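Local atomic coordinates of glycosyl hydrolase (Rhizobium leguminosarum bv. trifolii, PDB entry 5NDX), a protein that probably hydrolyses O-glycosidic bonds as a family 39 glycoside hydrolase, being a bacterial orthologue of human alpha-L-iduronidase. Residues N19-G24 and T308-D313; G26-E31 and V58-N63; I53-V58 and R89-F94. The protein carries 2 engineered substitutions. One frame throughout, in Å; residues are numbered along the deposited sequence.

Interaction 1: N19-G24 and T308-D313; sequences NRFWRG and TFLSSD. Unlike the reference sequence in segment 308-313: S312 (reference Asn). With 8U8 ((2~{R},3~{S},4~{S},5~{R},6~{S})-6-(4-methyl-2-oxidanylidene-chromen-7-yl)oxy-3,4,5-tris(oxidanyl)oxane-2-carboxylic acid), chain N; 8U8 ((2~{R},3~{S},4~{S},5~{R},6~{S})-6-(4-methyl-2-oxidanylidene-chromen-7-yl)oxy-3,4,5-tris(oxidanyl)oxane-2-carboxylic acid), chain M; SO4 (sulfate ion), chain B.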
# COMPACT_ATOMS: atom_id res chain seq x y z
N ASN A 19 -4.43 12.33 -8.56
CA ASN A 19 -3.29 11.53 -8.22
C ASN A 19 -3.65 10.44 -7.23
O ASN A 19 -4.44 10.67 -6.29
CB ASN A 19 -2.21 12.40 -7.62
CG ASN A 19 -1.54 13.29 -8.67
OD1 ASN A 19 -2.07 14.40 -8.78
N ARG A 20 -3.04 9.28 -7.43
CA ARG A 20 -3.13 8.17 -6.48
C ARG A 20 -2.03 8.40 -5.49
O ARG A 20 -0.91 7.93 -5.66
CB ARG A 20 -3.03 6.81 -7.19
CG ARG A 20 -4.13 6.64 -8.28
CD ARG A 20 -3.95 5.39 -9.15
NE ARG A 20 -2.63 5.47 -9.71
CZ ARG A 20 -1.77 4.49 -9.86
NH1 ARG A 20 -2.06 3.21 -9.58
NH2 ARG A 20 -0.58 4.82 -10.26
N PHE A 21 -2.34 9.14 -4.43
CA PHE A 21 -1.36 9.68 -3.52
C PHE A 21 -1.03 8.80 -2.29
O PHE A 21 -0.33 9.26 -1.39
CB PHE A 21 -1.82 11.09 -3.09
CG PHE A 21 -3.15 11.11 -2.35
CD1 PHE A 21 -3.23 10.79 -1.01
CD2 PHE A 21 -4.32 11.44 -3.01
CE1 PHE A 21 -4.46 10.78 -0.34
CE2 PHE A 21 -5.56 11.43 -2.36
CZ PHE A 21 -5.62 11.12 -1.04
N TRP A 22 -1.53 7.57 -2.25
CA TRP A 22 -1.53 6.69 -1.09
C TRP A 22 -0.70 5.44 -1.34
O TRP A 22 -0.90 4.42 -0.65
CB TRP A 22 -2.96 6.23 -0.76
CG TRP A 22 -3.60 5.58 -1.97
CD1 TRP A 22 -3.41 4.30 -2.44
CD2 TRP A 22 -4.45 6.23 -2.90
NE1 TRP A 22 -4.15 4.11 -3.57
CE2 TRP A 22 -4.77 5.29 -3.89
CE3 TRP A 22 -5.00 7.51 -2.98
CZ2 TRP A 22 -5.63 5.59 -4.96
CZ3 TRP A 22 -5.84 7.82 -4.03
CH2 TRP A 22 -6.17 6.85 -5.00
N ARG A 23 0.23 5.49 -2.29
CA ARG A 23 0.82 4.25 -2.83
C ARG A 23 2.09 3.88 -2.07
O ARG A 23 3.20 3.86 -2.60
CB ARG A 23 1.02 4.33 -4.34
CG ARG A 23 -0.27 4.33 -5.16
CD ARG A 23 -0.27 5.27 -6.38
NE ARG A 23 0.74 4.95 -7.14
CZ ARG A 23 1.64 5.62 -7.81
NH1 ARG A 23 1.72 6.92 -8.14
NH2 ARG A 23 2.47 4.74 -8.34
N GLY A 24 1.90 3.58 -0.81
CA GLY A 24 2.99 3.29 0.10
C GLY A 24 2.55 2.50 1.28
O GLY A 24 1.40 2.61 1.73
N THR A 308 0.54 15.59 -0.62
CA THR A 308 1.22 14.85 -1.67
C THR A 308 1.32 13.33 -1.50
O THR A 308 1.42 12.61 -2.52
CB THR A 308 2.65 15.46 -1.84
OG1 THR A 308 2.49 16.83 -2.25
CG2 THR A 308 3.47 14.76 -2.88
N PHE A 309 1.42 12.83 -0.27
CA PHE A 309 1.57 11.41 -0.05
C PHE A 309 1.00 11.00 1.31
O PHE A 309 1.12 11.72 2.28
CB PHE A 309 3.04 11.06 -0.15
CG PHE A 309 3.36 9.60 -0.14
CD1 PHE A 309 2.88 8.78 -1.12
CD2 PHE A 309 4.24 9.09 0.77
CE1 PHE A 309 3.22 7.44 -1.16
CE2 PHE A 309 4.60 7.76 0.75
CZ PHE A 309 4.06 6.92 -0.21
N LEU A 310 0.36 9.85 1.32
CA LEU A 310 -0.24 9.27 2.51
C LEU A 310 0.22 7.82 2.51
O LEU A 310 -0.06 7.08 1.57
CB LEU A 310 -1.75 9.38 2.43
CG LEU A 310 -2.57 8.83 3.57
CD1 LEU A 310 -3.91 9.52 3.54
CD2 LEU A 310 -2.76 7.33 3.47
N SER A 311 1.02 7.44 3.50
CA SER A 311 1.52 6.06 3.56
C SER A 311 0.82 5.37 4.73
O SER A 311 0.75 5.91 5.82
CB SER A 311 3.03 6.07 3.74
OG SER A 311 3.63 4.79 3.74
N SER A 312 0.37 4.16 4.49
CA SER A 312 -0.11 3.25 5.50
C SER A 312 1.08 2.56 6.16
O SER A 312 2.17 2.60 5.64
CB SER A 312 -1.05 2.25 4.84
OG SER A 312 -2.20 2.94 4.43
N ASP A 313 0.93 2.05 7.35
CA ASP A 313 2.04 1.36 8.01
C ASP A 313 1.59 -0.03 8.42
O ASP A 313 1.52 -0.37 9.60
CB ASP A 313 2.49 2.22 9.16
CG ASP A 313 3.84 1.84 9.65
OD1 ASP A 313 4.78 1.78 8.82
OD2 ASP A 313 3.95 1.61 10.85
C15 8U8 N . 7.80 11.77 0.50
C13 8U8 N . 7.32 12.40 -0.64
C14 8U8 N . 7.52 13.76 -0.83
C16 8U8 N . 7.10 14.38 -2.00
O9 8U8 N . 7.24 15.59 -2.12
O8 8U8 N . 6.43 13.67 -2.95
C11 8U8 N . 6.27 12.34 -2.81
C10 8U8 N . 5.67 11.70 -3.87
C12 8U8 N . 6.69 11.68 -1.67
C7 8U8 N . 6.50 10.30 -1.62
C8 8U8 N . 5.89 9.65 -2.68
C9 8U8 N . 5.47 10.34 -3.82
O2 8U8 N . 4.88 9.65 -4.85
C5 8U8 N . 4.88 10.24 -6.18
O1 8U8 N . 3.67 11.02 -6.13
C1 8U8 N . 3.23 11.67 -7.35
C6 8U8 N . 4.26 12.76 -7.83
O7 8U8 N . 5.01 13.29 -6.99
O6 8U8 N . 4.30 12.98 -9.05
C2 8U8 N . 3.04 10.56 -8.38
O5 8U8 N . 2.56 11.07 -9.66
C3 8U8 N . 4.36 9.78 -8.56
O4 8U8 N . 4.11 8.72 -9.45
C4 8U8 N . 4.81 9.18 -7.23
O3 8U8 N . 6.08 8.54 -7.33
C15 8U8 M . 5.61 5.94 21.98
C13 8U8 M . 4.83 6.76 21.13
C14 8U8 M . 4.36 7.98 21.63
C16 8U8 M . 3.62 8.83 20.81
O9 8U8 M . 3.21 9.87 21.33
O8 8U8 M . 3.31 8.50 19.51
C11 8U8 M . 3.85 7.36 18.95
C10 8U8 M . 3.65 7.11 17.59
C12 8U8 M . 4.61 6.47 19.76
C7 8U8 M . 5.17 5.34 19.14
C8 8U8 M . 4.96 5.10 17.78
C9 8U8 M . 4.19 5.97 16.99
O2 8U8 M . 3.99 5.79 15.64
C5 8U8 M . 4.03 4.48 14.95
O1 8U8 M . 3.24 3.55 15.70
C1 8U8 M . 3.40 2.21 15.44
C6 8U8 M . 2.06 1.72 15.52
O7 8U8 M . 1.93 0.55 15.83
O6 8U8 M . 1.19 2.52 15.24
C2 8U8 M . 3.90 1.81 14.01
O5 8U8 M . 2.80 1.93 13.09
C3 8U8 M . 5.17 2.64 13.54
O4 8U8 M . 6.27 1.79 13.45
C4 8U8 M . 5.48 3.83 14.50
O3 8U8 M . 6.44 4.74 13.81
S SO4 B . -0.44 8.89 -9.94
O1 SO4 B . -1.73 9.55 -10.20
O2 SO4 B . -0.43 7.55 -10.59
O3 SO4 B . -0.11 8.83 -8.50
O4 SO4 B . 0.62 9.71 -10.58
O HOH W 1 -1.45 4.28 1.94

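Interaction 2: G26-E31 and V58-N63; sequences GFSPAE and VHYLYN. With 8U8 ((2~{R},3~{S},4~{S},5~{R},6~{S})-6-(4-methyl-2-oxidanylidene-chromen-7-yl)oxy-3,4,5-tris(oxidanyl)oxane-2-carboxylic acid), chain M.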
# COMPACT_ATOMS: atom_id res chain seq x y z
N GLY A 26 4.59 0.35 4.94
CA GLY A 26 5.78 0.30 5.73
C GLY A 26 5.68 -0.70 6.86
O GLY A 26 4.62 -1.29 7.10
N PHE A 27 6.83 -0.91 7.50
CA PHE A 27 6.97 -1.81 8.64
C PHE A 27 8.32 -1.56 9.35
O PHE A 27 9.11 -0.71 8.92
CB PHE A 27 6.84 -3.28 8.23
CG PHE A 27 7.89 -3.74 7.25
CD1 PHE A 27 9.13 -4.19 7.69
CD2 PHE A 27 7.64 -3.72 5.91
CE1 PHE A 27 10.09 -4.59 6.79
CE2 PHE A 27 8.59 -4.15 5.00
CZ PHE A 27 9.83 -4.57 5.46
N SER A 28 8.50 -2.29 10.45
CA SER A 28 9.68 -2.25 11.28
C SER A 28 9.87 -3.67 11.84
O SER A 28 8.87 -4.35 12.08
CB SER A 28 9.48 -1.26 12.41
OG SER A 28 10.73 -1.02 13.00
N PRO A 29 11.10 -4.15 12.05
CA PRO A 29 12.34 -3.50 11.66
C PRO A 29 12.84 -4.00 10.32
O PRO A 29 12.29 -4.95 9.73
CB PRO A 29 13.31 -3.97 12.78
CG PRO A 29 12.91 -5.40 12.96
CD PRO A 29 11.37 -5.34 12.89
N ALA A 30 13.93 -3.38 9.89
CA ALA A 30 14.52 -3.61 8.57
C ALA A 30 14.96 -5.04 8.35
O ALA A 30 14.94 -5.52 7.21
CB ALA A 30 15.69 -2.67 8.36
N GLU A 31 15.31 -5.73 9.42
CA GLU A 31 15.73 -7.14 9.34
C GLU A 31 14.67 -8.04 8.72
O GLU A 31 15.03 -9.06 8.12
CB GLU A 31 16.08 -7.70 10.74
CG GLU A 31 17.42 -7.23 11.29
CD GLU A 31 17.39 -5.84 11.92
OE1 GLU A 31 16.31 -5.21 11.99
OE2 GLU A 31 18.48 -5.37 12.35
N VAL A 58 10.65 1.64 5.58
CA VAL A 58 11.11 0.61 6.52
C VAL A 58 12.05 1.23 7.57
O VAL A 58 13.08 1.85 7.20
CB VAL A 58 11.84 -0.51 5.77
CG1 VAL A 58 12.36 -1.54 6.75
CG2 VAL A 58 10.95 -1.18 4.70
N HIS A 59 11.72 1.03 8.86
CA HIS A 59 12.49 1.62 9.97
C HIS A 59 13.84 0.94 10.19
O HIS A 59 13.94 -0.29 10.07
CB HIS A 59 11.75 1.47 11.32
CG HIS A 59 10.60 2.39 11.53
ND1 HIS A 59 10.37 3.52 10.77
CD2 HIS A 59 9.66 2.41 12.52
CE1 HIS A 59 9.32 4.16 11.23
NE2 HIS A 59 8.86 3.50 12.29
N TYR A 60 14.82 1.73 10.56
CA TYR A 60 16.15 1.24 11.01
C TYR A 60 16.94 0.53 9.92
O TYR A 60 17.63 -0.45 10.18
CB TYR A 60 15.98 0.30 12.21
CG TYR A 60 15.29 0.92 13.40
CD1 TYR A 60 15.93 1.92 14.13
CD2 TYR A 60 14.05 0.48 13.84
CE1 TYR A 60 15.36 2.49 15.25
CE2 TYR A 60 13.45 1.04 14.98
CZ TYR A 60 14.12 2.06 15.67
OH TYR A 60 13.60 2.68 16.76
N LEU A 61 16.88 1.04 8.68
CA LEU A 61 17.73 0.50 7.63
C LEU A 61 19.23 0.51 8.05
O LEU A 61 19.93 -0.45 7.77
CB LEU A 61 17.52 1.23 6.30
CG LEU A 61 16.22 0.81 5.59
CD1 LEU A 61 15.87 1.83 4.53
CD2 LEU A 61 16.34 -0.59 5.03
N TYR A 62 19.69 1.54 8.74
CA TYR A 62 21.12 1.59 9.13
C TYR A 62 21.54 0.61 10.25
O TYR A 62 22.73 0.34 10.39
CB TYR A 62 21.54 3.02 9.47
CG TYR A 62 21.73 3.96 8.28
CD1 TYR A 62 22.28 3.52 7.08
CD2 TYR A 62 21.38 5.32 8.38
CE1 TYR A 62 22.52 4.39 6.01
CE2 TYR A 62 21.59 6.19 7.32
CZ TYR A 62 22.17 5.72 6.13
OH TYR A 62 22.45 6.56 5.07
N ASN A 63 20.59 0.02 10.99
CA ASN A 63 20.93 -1.12 11.88
C ASN A 63 21.37 -2.33 11.11
O ASN A 63 21.93 -3.22 11.69
CB ASN A 63 19.77 -1.51 12.81
CG ASN A 63 19.51 -0.47 13.89
OD1 ASN A 63 20.28 0.46 14.08
ND2 ASN A 63 18.41 -0.63 14.58
C15 8U8 M . 5.61 5.94 21.98
C13 8U8 M . 4.83 6.76 21.13
C14 8U8 M . 4.36 7.98 21.63
C16 8U8 M . 3.62 8.83 20.81
O9 8U8 M . 3.21 9.87 21.33
O8 8U8 M . 3.31 8.50 19.51
C11 8U8 M . 3.85 7.36 18.95
C10 8U8 M . 3.65 7.11 17.59
C12 8U8 M . 4.61 6.47 19.76
C7 8U8 M . 5.17 5.34 19.14
C8 8U8 M . 4.96 5.10 17.78
C9 8U8 M . 4.19 5.97 16.99
O2 8U8 M . 3.99 5.79 15.64
C5 8U8 M . 4.03 4.48 14.95
O1 8U8 M . 3.24 3.55 15.70
C1 8U8 M . 3.40 2.21 15.44
C6 8U8 M . 2.06 1.72 15.52
O7 8U8 M . 1.93 0.55 15.83
O6 8U8 M . 1.19 2.52 15.24
C2 8U8 M . 3.90 1.81 14.01
O5 8U8 M . 2.80 1.93 13.09
C3 8U8 M . 5.17 2.64 13.54
O4 8U8 M . 6.27 1.79 13.45
C4 8U8 M . 5.48 3.83 14.50
O3 8U8 M . 6.44 4.74 13.81

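Interaction 3: I53-V58 and R89-F94; sequences IKFLRV and RLKPFF. With 8U8 ((2~{R},3~{S},4~{S},5~{R},6~{S})-6-(4-methyl-2-oxidanylidene-chromen-7-yl)oxy-3,4,5-tris(oxidanyl)oxane-2-carboxylic acid), chain N.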
# COMPACT_ATOMS: atom_id res chain seq x y z
N ILE A 53 1.15 -0.11 -5.14
CA ILE A 53 2.06 0.27 -4.05
C ILE A 53 3.45 0.43 -4.65
O ILE A 53 3.95 -0.48 -5.33
CB ILE A 53 2.10 -0.76 -2.90
CG1 ILE A 53 0.73 -0.81 -2.19
CG2 ILE A 53 3.13 -0.35 -1.85
CD1 ILE A 53 0.61 -2.00 -1.26
N LYS A 54 4.06 1.56 -4.35
CA LYS A 54 5.32 1.96 -4.97
C LYS A 54 6.46 2.16 -3.97
O LYS A 54 7.60 1.85 -4.32
CB LYS A 54 5.10 3.23 -5.76
CG LYS A 54 6.30 3.75 -6.54
CD LYS A 54 5.85 4.92 -7.41
CE LYS A 54 7.05 5.50 -8.19
NZ LYS A 54 6.50 6.50 -9.16
N PHE A 55 6.16 2.67 -2.78
CA PHE A 55 7.15 2.99 -1.75
C PHE A 55 7.01 2.14 -0.51
O PHE A 55 5.89 1.85 -0.08
CB PHE A 55 7.07 4.48 -1.39
CG PHE A 55 7.39 5.40 -2.54
CD1 PHE A 55 8.71 5.67 -2.87
CD2 PHE A 55 6.41 5.94 -3.28
CE1 PHE A 55 9.02 6.49 -3.94
CE2 PHE A 55 6.70 6.77 -4.37
CZ PHE A 55 8.03 7.05 -4.70
N LEU A 56 8.14 1.71 0.04
CA LEU A 56 8.21 1.06 1.34
C LEU A 56 8.98 1.93 2.29
O LEU A 56 10.10 2.35 1.96
CB LEU A 56 8.96 -0.25 1.24
CG LEU A 56 8.36 -1.43 0.57
CD1 LEU A 56 9.26 -2.63 0.77
CD2 LEU A 56 6.97 -1.72 1.14
N ARG A 57 8.42 2.18 3.45
CA ARG A 57 9.00 3.02 4.47
C ARG A 57 9.40 2.07 5.60
O ARG A 57 8.56 1.66 6.42
CB ARG A 57 8.03 4.08 4.95
CG ARG A 57 8.57 4.98 6.05
CD ARG A 57 7.72 6.25 6.23
NE ARG A 57 7.41 6.41 7.63
CZ ARG A 57 8.06 7.15 8.51
NH1 ARG A 57 9.08 7.88 8.16
NH2 ARG A 57 7.68 7.14 9.75
N VAL A 58 10.65 1.64 5.58
CA VAL A 58 11.11 0.61 6.52
C VAL A 58 12.05 1.23 7.57
O VAL A 58 13.08 1.85 7.20
CB VAL A 58 11.84 -0.51 5.77
CG1 VAL A 58 12.36 -1.54 6.75
CG2 VAL A 58 10.95 -1.18 4.70
N ARG A 89 10.07 -4.04 -7.86
CA ARG A 89 9.61 -2.76 -8.35
C ARG A 89 9.09 -1.89 -7.24
O ARG A 89 8.09 -1.22 -7.38
CB ARG A 89 8.55 -2.97 -9.46
CG ARG A 89 9.03 -3.93 -10.58
CD ARG A 89 8.07 -3.95 -11.78
NE ARG A 89 6.75 -4.52 -11.44
CZ ARG A 89 6.39 -5.81 -11.56
NH1 ARG A 89 7.26 -6.71 -12.01
NH2 ARG A 89 5.16 -6.21 -11.22
N LEU A 90 9.77 -1.89 -6.12
CA LEU A 90 9.45 -1.04 -5.00
C LEU A 90 10.63 -0.10 -4.77
O LEU A 90 11.76 -0.44 -5.07
CB LEU A 90 9.16 -1.89 -3.79
CG LEU A 90 7.87 -2.72 -4.00
CD1 LEU A 90 7.79 -3.85 -3.00
CD2 LEU A 90 6.61 -1.85 -3.96
N LYS A 91 10.34 1.09 -4.26
CA LYS A 91 11.33 2.09 -3.94
C LYS A 91 11.33 2.38 -2.48
O LYS A 91 10.28 2.44 -1.87
CB LYS A 91 11.00 3.38 -4.69
CG LYS A 91 10.99 3.16 -6.21
CD LYS A 91 10.42 4.32 -6.96
CE LYS A 91 10.31 4.03 -8.48
NZ LYS A 91 11.67 3.85 -9.00
N PRO A 92 12.51 2.64 -1.90
CA PRO A 92 12.47 3.02 -0.51
C PRO A 92 12.03 4.47 -0.26
O PRO A 92 12.46 5.41 -0.95
CB PRO A 92 13.92 2.79 -0.07
CG PRO A 92 14.70 2.97 -1.29
CD PRO A 92 13.87 2.31 -2.34
N PHE A 93 11.17 4.62 0.74
CA PHE A 93 10.93 5.90 1.39
C PHE A 93 11.90 5.78 2.56
O PHE A 93 11.59 5.17 3.58
CB PHE A 93 9.46 6.02 1.79
CG PHE A 93 9.05 7.33 2.38
CD1 PHE A 93 9.90 8.42 2.47
CD2 PHE A 93 7.75 7.46 2.89
CE1 PHE A 93 9.48 9.61 3.05
CE2 PHE A 93 7.34 8.65 3.48
CZ PHE A 93 8.20 9.74 3.54
N PHE A 94 13.13 6.28 2.31
CA PHE A 94 14.34 5.88 3.02
C PHE A 94 14.52 6.80 4.23
O PHE A 94 14.93 7.96 4.08
CB PHE A 94 15.56 6.03 2.08
CG PHE A 94 16.79 5.27 2.51
CD1 PHE A 94 17.40 5.49 3.74
CD2 PHE A 94 17.38 4.36 1.66
CE1 PHE A 94 18.52 4.77 4.11
CE2 PHE A 94 18.51 3.64 2.03
CZ PHE A 94 19.08 3.86 3.25
C15 8U8 N . 7.80 11.77 0.50
C13 8U8 N . 7.32 12.40 -0.64
C14 8U8 N . 7.52 13.76 -0.83
C16 8U8 N . 7.10 14.38 -2.00
O9 8U8 N . 7.24 15.59 -2.12
O8 8U8 N . 6.43 13.67 -2.95
C11 8U8 N . 6.27 12.34 -2.81
C10 8U8 N . 5.67 11.70 -3.87
C12 8U8 N . 6.69 11.68 -1.67
C7 8U8 N . 6.50 10.30 -1.62
C8 8U8 N . 5.89 9.65 -2.68
C9 8U8 N . 5.47 10.34 -3.82
O2 8U8 N . 4.88 9.65 -4.85
C5 8U8 N . 4.88 10.24 -6.18
O1 8U8 N . 3.67 11.02 -6.13
C1 8U8 N . 3.23 11.67 -7.35
C6 8U8 N . 4.26 12.76 -7.83
O7 8U8 N . 5.01 13.29 -6.99
O6 8U8 N . 4.30 12.98 -9.05
C2 8U8 N . 3.04 10.56 -8.38
O5 8U8 N . 2.56 11.07 -9.66
C3 8U8 N . 4.36 9.78 -8.56
O4 8U8 N . 4.11 8.72 -9.45
C4 8U8 N . 4.81 9.18 -7.23
O3 8U8 N . 6.08 8.54 -7.33
O HOH W 2 5.28 -1.12 -7.66
O HOH W 3 13.05 3.63 5.30

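Interaction 1: N19-G24 and T308-D313
Two backbone hydrogen bonds join segment 19-24 to strand 308-310 and the loop that follows, closing the TIM barrel beside the lead-in to strand 24-27. L310 N meets F21 O at 2.9 Å, in the carbonyl plane, whereas the bond from S312 N (S312 is Asn in the reference sequence) to G24 O is weak at 3.3 Å. Water 1 lies within hydrogen-bonding distance of W22 O and L310 O and also meets S312 OG. Apolar packing is lighter: L310 CB lies at the edge of the F21 ring, 4.0 Å from CD1, while the F309 ring, its CG anti to the backbone N (chi1 -171°), brings CZ to 3.8 Å from G24 CA. One face of F309 carries the chain N ligand, whose coumarin C8 sits 3.5 Å above the ring plane, toward the rim. An alanine in place of F309 would probably weaken both the coumarin platform and the packing against G24. At the charged end, a guanidinium face of R23 rests against R20 NH2. A sulfate, probably from crystallisation, bridges them, R23 NH1 reaching its O3 at 2.7 Å. The same NH1 donates to ligand O4, so aromatic contact and a cation together hold this ligand.

Interaction 2: G26-E31 and V58-N63
V58 forms the apolar centre, with methyl groups against F27 and A30. Its CG2 lies over one face of the F27 ring, 4.0 Å from the centroid and 25° off the normal, a CH-pi contact. F27 reaches this place with CG set between the backbone N and the carbonyl carbon (chi1 61°). V58 CG1 meets A30 CA at 3.5 Å, and the A30 methyl continues the apolar surface to L61 CD2. The backbones pair in parallel at F27 and V58, on neighbouring strands of the TIM barrel: H59 N donates to F27 O at 3.1 Å with an N-H...O angle of 164°. Past the pairing, just before the cis peptide bond to P29, S28 OG packs 3.2 Å from H59 CB. At the polar edge, H59 NE2 donates in the ring plane to O3 of the chain M ligand at 3.1 Å, and ND1 is hydrogen-bonded to E95. The H59 side chain lies about 6 Å from that of Q146, changed in this structure at the predicted proton-donor position. With both nitrogens engaged, the ring's rotation is probably fixed. If E95 is ionised, ND1 too is a donor, and the ring is then probably an imidazolium that the carboxylate stabilises.

Interaction 3: I53-V58 and R89-F94
Parallel pairing of strands 55-58 and 91-94 supplies the tight part of this contact, with axes 4.4 Å apart and crossing at -41°. Helix 76-87 connects the two strands, a beta-alpha-beta unit of the TIM barrel. K91 N binds K54 O at 2.8 Å, nearly along the C=O axis, and L56 N returns a bond to K91 O. The third link, F93 N to L56 O, is equally short at 2.8 Å, but its donor stands 42° out of the carbonyl plane. On the side of L56 and P92, the packing is apolar: L56 CD1 approaches L90 CD1 at 4.2 Å, and helices 36-45 and 76-87 cover this surface. F55 CE2 comes within 3.4 Å of coumarin C8, and F93 CZ touches the coumarin methyl C15. Farther along, R57 lays its CD beside F93 CD2 at 3.6 Å and carries its guanidinium to E142, E95, E265 and D264.

The lysine side is looser and partly exposed, and water 2 sits between I53 O and R89 O. K54, fully extended, runs alongside K91 with CE atoms 3.6 Å apart, yet their ammonium groups diverge: K54 NZ donates to O3 of the chain N ligand at 2.8 Å, while K91 NZ turns to T138. Splitting the lysine ends probably eases their mutual repulsion. The paired strands thus place one cation at the ligand and another, R57, among carboxylates that probably compensate its buried charge.

In the fold
All three contacts reach the eight-stranded parallel sheet of the TIM barrel. Interaction 3 joins neighbouring strands 55-58 and 91-95; interaction 2 continues from strands 24-27 and 55-58, and the two share V58. Interaction 1 brings the approach to strand 24-27 against the last strand, 307-310, drawing first and eighth together as barrel closure requires. Its segments bracket both other contacts along the chain, whereas those of interactions 2 and 3 alternate. The centre of interaction 3 lies about 11 Å from that of interaction 1 and 12 Å from that of interaction 2. Interactions 1 and 3 line the chain N ligand site, and interactions 1 and 2 meet the chain M ligand, so the barrel framework contributes to both sites.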